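Local coordinates for protein ADP/ATP-dependent NAD(P)H-hydrate dehydratase (Bacillus subtilis, PDB 3RPZ) that dehydrates the damaged, hydrated forms of NADH and NADPH at the expense of ADP or ATP, and so probably restores the usable cofactors, at residues V164-L167 with Q168-R171; E256-A259 with H260-L263. All blocks are in the same frame, centred on the assembly; numbering follows the deposited sequence. Where two conformers were deposited one is given.

Overall arrangement
The fold is a mixed sheet flanked by helices, as in ribokinase-like enzymes. Following the chain from the N terminus, contact 1 comes first. It joins the short helix 164-167 to the turn that leads into helix 171-182, ahead of strand 185-188. Contact 2 comes later and bends the loop between helix 235-256 and the C-terminal helix 264-277. The two lie in series, and neither nests within nor crosses the other. The centres of contact 1 and contact 2 are about 28 Å apart, and their nearest atoms about 17 Å, so they do not touch. Contact 1 borders the bound dinucleotide at the surface of the subunit. Contact 2 is buried against a second subunit.

Contact 1: residues V164-L167 with Q168-R171; sequences VNEL and QKKR. With NPW (beta-6-hydroxy-1,4,5,6-tetrahydronicotinamide adenine dinucleotide phosphate), chain D.
Val164 and Gln168 meet through backbone and side chains on the way from helix 164-167 to helix 171-182. Three main-chain hydrogen bonds wind the segment. Gln168 N donates to Val164 O over 3.0 Å, a helical bond from residue i+4 to residue i, with an N-H...O angle of 154°. Lys169 N then reaches Glu166 O at 3.1 Å. Lys170 N reaches Leu167 O at 3.0 Å and closes a type I beta turn. Lys170 is also the N-cap residue of the next helix.

Among the side chains, the amide of Gln168 is gripped by Arg171. Gln168 OE1 accepts Arg171 NH1 on a lone pair at 2.9 Å, and lies in the plane of the guanidinium group. Arg171 is anchored further by the carbonyls of Lys189 and Gln192. Charge pairing is looser: a weak salt bridge at 3.5 Å links Lys169 NZ to Glu166 OE2, and it is doubtful because Glu166 has two conformers.

Nonpolar contact completes the set. With chi1 at 172°, Val164 CG1 reaches the NPW adenine, 3.6 Å from NPW C2D, and packs against Gln168 CG at 4.0 Å. Leu167 packs on Pro153 and Phe156 of helix 153-160. The segment is thus a type I turn linking helix 164-167 to helix 171-182, with Val164 and Gln168 at the adenine end of the NPW pocket.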
loop_
_atom_site.group_PDB
_atom_site.type_symbol
_atom_site.label_atom_id
_atom_site.label_comp_id
_atom_site.label_asym_id
_atom_site.label_seq_id
_atom_site.Cartn_x
_atom_site.Cartn_y
_atom_site.Cartn_z
ATOM N N VAL A 164 19.739 34.004 -3.812
ATOM C CA VAL A 164 18.330 33.752 -3.915
ATOM C C VAL A 164 17.529 35.049 -3.869
ATOM O O VAL A 164 16.613 35.251 -4.650
ATOM C CB VAL A 164 17.842 32.743 -2.823
ATOM C CG1 VAL A 164 16.337 32.672 -2.860
ATOM C CG2 VAL A 164 18.489 31.354 -2.991
ATOM N N ASN A 165 17.856 35.948 -2.948
ATOM C CA ASN A 165 17.088 37.178 -2.853
ATOM C C ASN A 165 17.161 38.033 -4.136
ATOM O O ASN A 165 16.191 38.717 -4.471
ATOM C CB ASN A 165 17.511 37.977 -1.597
ATOM C CG ASN A 165 18.885 38.613 -1.726
ATOM O OD1 ASN A 165 19.869 37.969 -2.098
ATOM N ND2 ASN A 165 18.968 39.902 -1.395
ATOM N N GLU A 166 18.295 37.998 -4.831
ATOM C CA GLU A 166 18.454 38.692 -6.102
ATOM C C GLU A 166 17.745 37.968 -7.239
ATOM O O GLU A 166 17.042 38.562 -8.047
ATOM C CB GLU A 166 19.937 38.870 -6.406
ATOM C CG GLU A 166 20.566 39.972 -5.548
ATOM C CD GLU A 166 19.894 41.305 -5.767
ATOM O OE1 GLU A 166 19.531 41.623 -6.934
ATOM O OE2 GLU A 166 19.723 42.040 -4.773
ATOM N N LEU A 167 17.936 36.660 -7.274
ATOM C CA LEU A 167 17.285 35.833 -8.278
ATOM C C LEU A 167 15.809 36.051 -8.309
ATOM O O LEU A 167 15.201 36.209 -9.364
ATOM C CB LEU A 167 17.586 34.367 -7.972
ATOM C CG LEU A 167 16.878 33.342 -8.839
ATOM C CD1 LEU A 167 17.231 33.513 -10.324
ATOM C CD2 LEU A 167 17.190 31.947 -8.337
ATOM N N GLN A 168 15.193 36.070 -7.119
ATOM C CA GLN A 168 13.742 36.061 -7.034
ATOM C C GLN A 168 13.112 37.376 -7.489
ATOM O O GLN A 168 11.896 37.418 -7.750
ATOM C CB GLN A 168 13.294 35.610 -5.623
ATOM C CG GLN A 168 13.555 34.113 -5.329
ATOM C CD GLN A 168 12.709 33.201 -6.216
ATOM O OE1 GLN A 168 13.088 32.862 -7.319
ATOM N NE2 GLN A 168 11.501 32.919 -5.762
ATOM N N LYS A 169 13.926 38.419 -7.626
ATOM C CA LYS A 169 13.454 39.691 -8.170
ATOM C C LYS A 169 13.387 39.745 -9.710
ATOM O O LYS A 169 12.741 40.605 -10.270
ATOM C CB LYS A 169 14.382 40.834 -7.714
ATOM C CG LYS A 169 14.449 41.031 -6.208
ATOM C CD LYS A 169 15.454 42.142 -5.868
ATOM C CE LYS A 169 15.695 42.265 -4.374
ATOM N NZ LYS A 169 16.583 43.441 -4.127
ATOM N N LYS A 170 14.118 38.857 -10.374
ATOM C CA LYS A 170 14.329 38.885 -11.822
ATOM C C LYS A 170 14.419 37.429 -12.327
ATOM O O LYS A 170 15.373 37.047 -12.989
ATOM C CB LYS A 170 15.638 39.637 -12.155
ATOM C CG LYS A 170 15.732 41.108 -11.773
ATOM C CD LYS A 170 16.822 41.810 -12.562
ATOM C CE LYS A 170 18.242 41.312 -12.261
ATOM N NZ LYS A 170 19.342 42.060 -13.095
ATOM N N ARG A 171 13.413 36.624 -11.979
ATOM C CA ARG A 171 13.528 35.164 -12.220
ATOM C C ARG A 171 13.736 34.813 -13.668
ATOM O O ARG A 171 14.619 34.032 -14.016
ATOM C CB ARG A 171 12.311 34.422 -11.664
ATOM C CG ARG A 171 12.262 34.381 -10.145
ATOM C CD ARG A 171 10.858 34.012 -9.616
ATOM N NE ARG A 171 10.313 32.829 -10.269
ATOM C CZ ARG A 171 10.635 31.572 -10.048
ATOM N NH1 ARG A 171 11.541 31.246 -9.169
ATOM N NH2 ARG A 171 10.018 30.637 -10.738
HETATM P P NPW D . 15.050 28.792 2.723
HETATM O O1 NPW D . 16.103 28.197 3.631
HETATM O O2 NPW D . 13.662 28.250 2.835
HETATM O O3 NPW D . 15.040 30.331 2.698
HETATM P PA NPW D . 17.999 21.975 -0.357
HETATM P PB NPW D . 15.895 20.023 -0.836
HETATM C C1A NPW D . 15.954 27.290 -0.769
HETATM C C1B NPW D . 15.848 15.384 -1.647
HETATM N N1C NPW D . 14.481 15.202 -1.222
HETATM N N1D NPW D . 12.449 30.379 -2.832
HETATM C C2A NPW D . 15.708 27.171 0.734
HETATM O O2A NPW D . 15.555 28.490 1.218
HETATM C C2B NPW D . 16.015 16.132 -2.975
HETATM O O2B NPW D . 15.704 15.333 -4.088
HETATM C C2C NPW D . 13.969 14.055 -0.863
HETATM C C2D NPW D . 13.495 30.660 -2.042
HETATM C C3A NPW D . 16.974 26.485 1.220
HETATM O O3A NPW D . 18.081 27.398 1.369
HETATM C C3B NPW D . 17.514 16.472 -2.852
HETATM O O3B NPW D . 18.253 15.316 -3.271
HETATM C C3C NPW D . 12.836 13.692 -0.336
HETATM N N3D NPW D . 14.395 29.811 -1.517
HETATM C C4B NPW D . 17.679 16.698 -1.342
HETATM O O4B NPW D . 16.500 16.171 -0.667
HETATM C C4C NPW D . 11.878 14.829 -0.001
HETATM C C4D NPW D . 14.154 28.555 -1.912
HETATM O O4D NPW D . 16.684 26.103 -1.094
HETATM C C4E NPW D . 17.261 25.547 0.063
HETATM C C5A NPW D . 13.059 28.138 -2.717
HETATM C C5B NPW D . 17.818 18.176 -0.965
HETATM O O5B NPW D . 16.815 18.956 -1.620
HETATM C C5C NPW D . 12.662 16.121 0.144
HETATM C C5E NPW D . 16.634 24.165 0.258
HETATM O O5E NPW D . 17.180 23.287 -0.718
HETATM C C6C NPW D . 13.568 16.379 -1.092
HETATM O O6C NPW D . 12.835 16.553 -2.301
HETATM C C6D NPW D . 12.142 29.121 -3.217
HETATM N N6D NPW D . 11.091 28.894 -3.989
HETATM N N7A NPW D . 13.014 26.772 -2.914
HETATM C C7C NPW D . 12.436 12.328 -0.146
HETATM N N7C NPW D . 11.237 12.081 0.360
HETATM O O7C NPW D . 13.234 11.392 -0.410
HETATM C C8A NPW D . 14.110 26.317 -2.194
HETATM N N9A NPW D . 14.773 27.434 -1.616
HETATM O OA1 NPW D . 18.837 22.148 0.839
HETATM O OA2 NPW D . 18.587 21.716 -1.653
HETATM O OA3 NPW D . 16.889 20.890 0.065
HETATM O OB1 NPW D . 15.231 20.791 -1.889
HETATM O OB2 NPW D . 15.048 19.332 0.186
#

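Contact 2: residues E256-A259 with H260-L263; sequences EHSA and HTLL
An ST turn at Ser258 is combined with a type I beta turn from Ser258 to Thr261, in the loop between helices 235-256 and 264-277. With chi1 at 169°, Ser258 OG lies beside its own carbonyl carbon, where it accepts His260 N at 3.1 Å with an N-H...O angle of 163°. Ser258 OG also sits at the edge of the His260 ring, 3.5 Å from His260 CD2.

Ser258 O takes two bonds from Thr261. Thr261 OG1 approaches Ser258 O in the carbonyl plane, on a lone pair, at 2.7 Å. Thr261 N lies above that plane, 3.0 Å from Ser258 O. Thr261 CG2 packs on Ser258 CB at 3.9 Å. A valine in place of Thr261 would probably cost Ser258 O its in-plane hydroxyl donor, leaving the turn held by one bond fewer. Water 1 lies 2.7 Å from Ala259 O and accepts a weak bond from Leu262 N.

Trp253 NE1 also bonds to Ser258 O and ties the turn to helix 235-256. Ser258 OG bonds to Glu279 of the second subunit, His260 NE2 to the carbonyl of Pro19 of the second subunit, and Thr261 O to Arg55 of the second subunit. Such a serine-started turn links helices 235-256 and 264-277 at the subunit interface.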
loop_
_atom_site.group_PDB
_atom_site.type_symbol
_atom_site.label_atom_id
_atom_site.label_comp_id
_atom_site.label_asym_id
_atom_site.label_seq_id
_atom_site.Cartn_x
_atom_site.Cartn_y
_atom_site.Cartn_z
ATOM N N GLU A 256 -11.368 20.192 -3.313
ATOM C CA GLU A 256 -12.062 19.558 -2.206
ATOM C C GLU A 256 -11.178 19.161 -1.038
ATOM O O GLU A 256 -11.690 18.578 -0.079
ATOM C CB GLU A 256 -12.781 18.322 -2.686
ATOM C CG GLU A 256 -13.888 18.614 -3.660
ATOM C CD GLU A 256 -14.635 17.339 -4.014
ATOM O OE1 GLU A 256 -14.122 16.531 -4.823
ATOM O OE2 GLU A 256 -15.703 17.120 -3.430
ATOM N N HIS A 257 -9.916 19.543 -1.093
ATOM C CA HIS A 257 -8.956 19.197 -0.032
ATOM C C HIS A 257 -8.174 20.437 0.358
ATOM O O HIS A 257 -7.872 21.293 -0.481
ATOM C CB HIS A 257 -7.947 18.145 -0.485
ATOM C CG HIS A 257 -8.546 16.925 -1.117
ATOM N ND1 HIS A 257 -8.896 16.907 -2.465
ATOM C CD2 HIS A 257 -8.908 15.728 -0.610
ATOM C CE1 HIS A 257 -9.405 15.718 -2.755
ATOM N NE2 HIS A 257 -9.425 14.979 -1.654
ATOM N N SER A 258 -7.760 20.546 1.618
ATOM C CA SER A 258 -6.927 21.681 2.026
ATOM C C SER A 258 -5.544 21.636 1.406
ATOM O O SER A 258 -4.879 20.594 1.371
ATOM C CB SER A 258 -6.772 21.748 3.569
ATOM O OG SER A 258 -5.752 22.690 3.904
ATOM N N ALA A 259 -5.064 22.798 0.971
ATOM C CA ALA A 259 -3.748 22.938 0.431
ATOM C C ALA A 259 -2.630 22.589 1.413
ATOM O O ALA A 259 -1.524 22.335 0.981
ATOM C CB ALA A 259 -3.516 24.397 -0.101
ATOM N N HIS A 260 -2.915 22.540 2.688
ATOM C CA HIS A 260 -1.895 22.144 3.655
ATOM C C HIS A 260 -1.633 20.678 3.667
ATOM O O HIS A 260 -0.642 20.240 4.301
ATOM C CB HIS A 260 -2.341 22.562 5.037
ATOM C CG HIS A 260 -2.366 24.037 5.227
ATOM N ND1 HIS A 260 -1.225 24.807 5.275
ATOM C CD2 HIS A 260 -3.402 24.885 5.388
ATOM C CE1 HIS A 260 -1.562 26.071 5.442
ATOM N NE2 HIS A 260 -2.882 26.145 5.552
ATOM N N THR A 261 -2.471 19.875 3.009
ATOM C CA THR A 261 -2.574 18.434 3.314
ATOM C C THR A 261 -2.134 17.524 2.164
ATOM O O THR A 261 -2.131 16.311 2.363
ATOM C CB THR A 261 -3.972 18.040 3.742
ATOM O OG1 THR A 261 -4.886 18.142 2.616
ATOM C CG2 THR A 261 -4.512 18.911 4.880
ATOM N N LEU A 262 -1.732 18.050 1.000
ATOM C CA LEU A 262 -1.311 17.218 -0.141
ATOM C C LEU A 262 -0.027 16.478 0.171
ATOM O O LEU A 262 0.885 17.043 0.725
ATOM C CB LEU A 262 -1.121 18.082 -1.365
ATOM C CG LEU A 262 -0.681 17.376 -2.653
ATOM C CD1 LEU A 262 -1.719 16.419 -3.208
ATOM C CD2 LEU A 262 -0.310 18.432 -3.719
ATOM N N LEU A 263 0.056 15.224 -0.249
ATOM C CA LEU A 263 1.337 14.494 -0.267
ATOM C C LEU A 263 1.734 14.315 -1.723
ATOM O O LEU A 263 0.899 13.986 -2.566
ATOM C CB LEU A 263 1.175 13.149 0.421
ATOM C CG LEU A 263 0.744 13.223 1.881
ATOM C CD1 LEU A 263 0.464 11.844 2.477
ATOM C CD2 LEU A 263 1.853 13.910 2.704
HETATM O O HOH W 1 0.387 20.406 0.943
#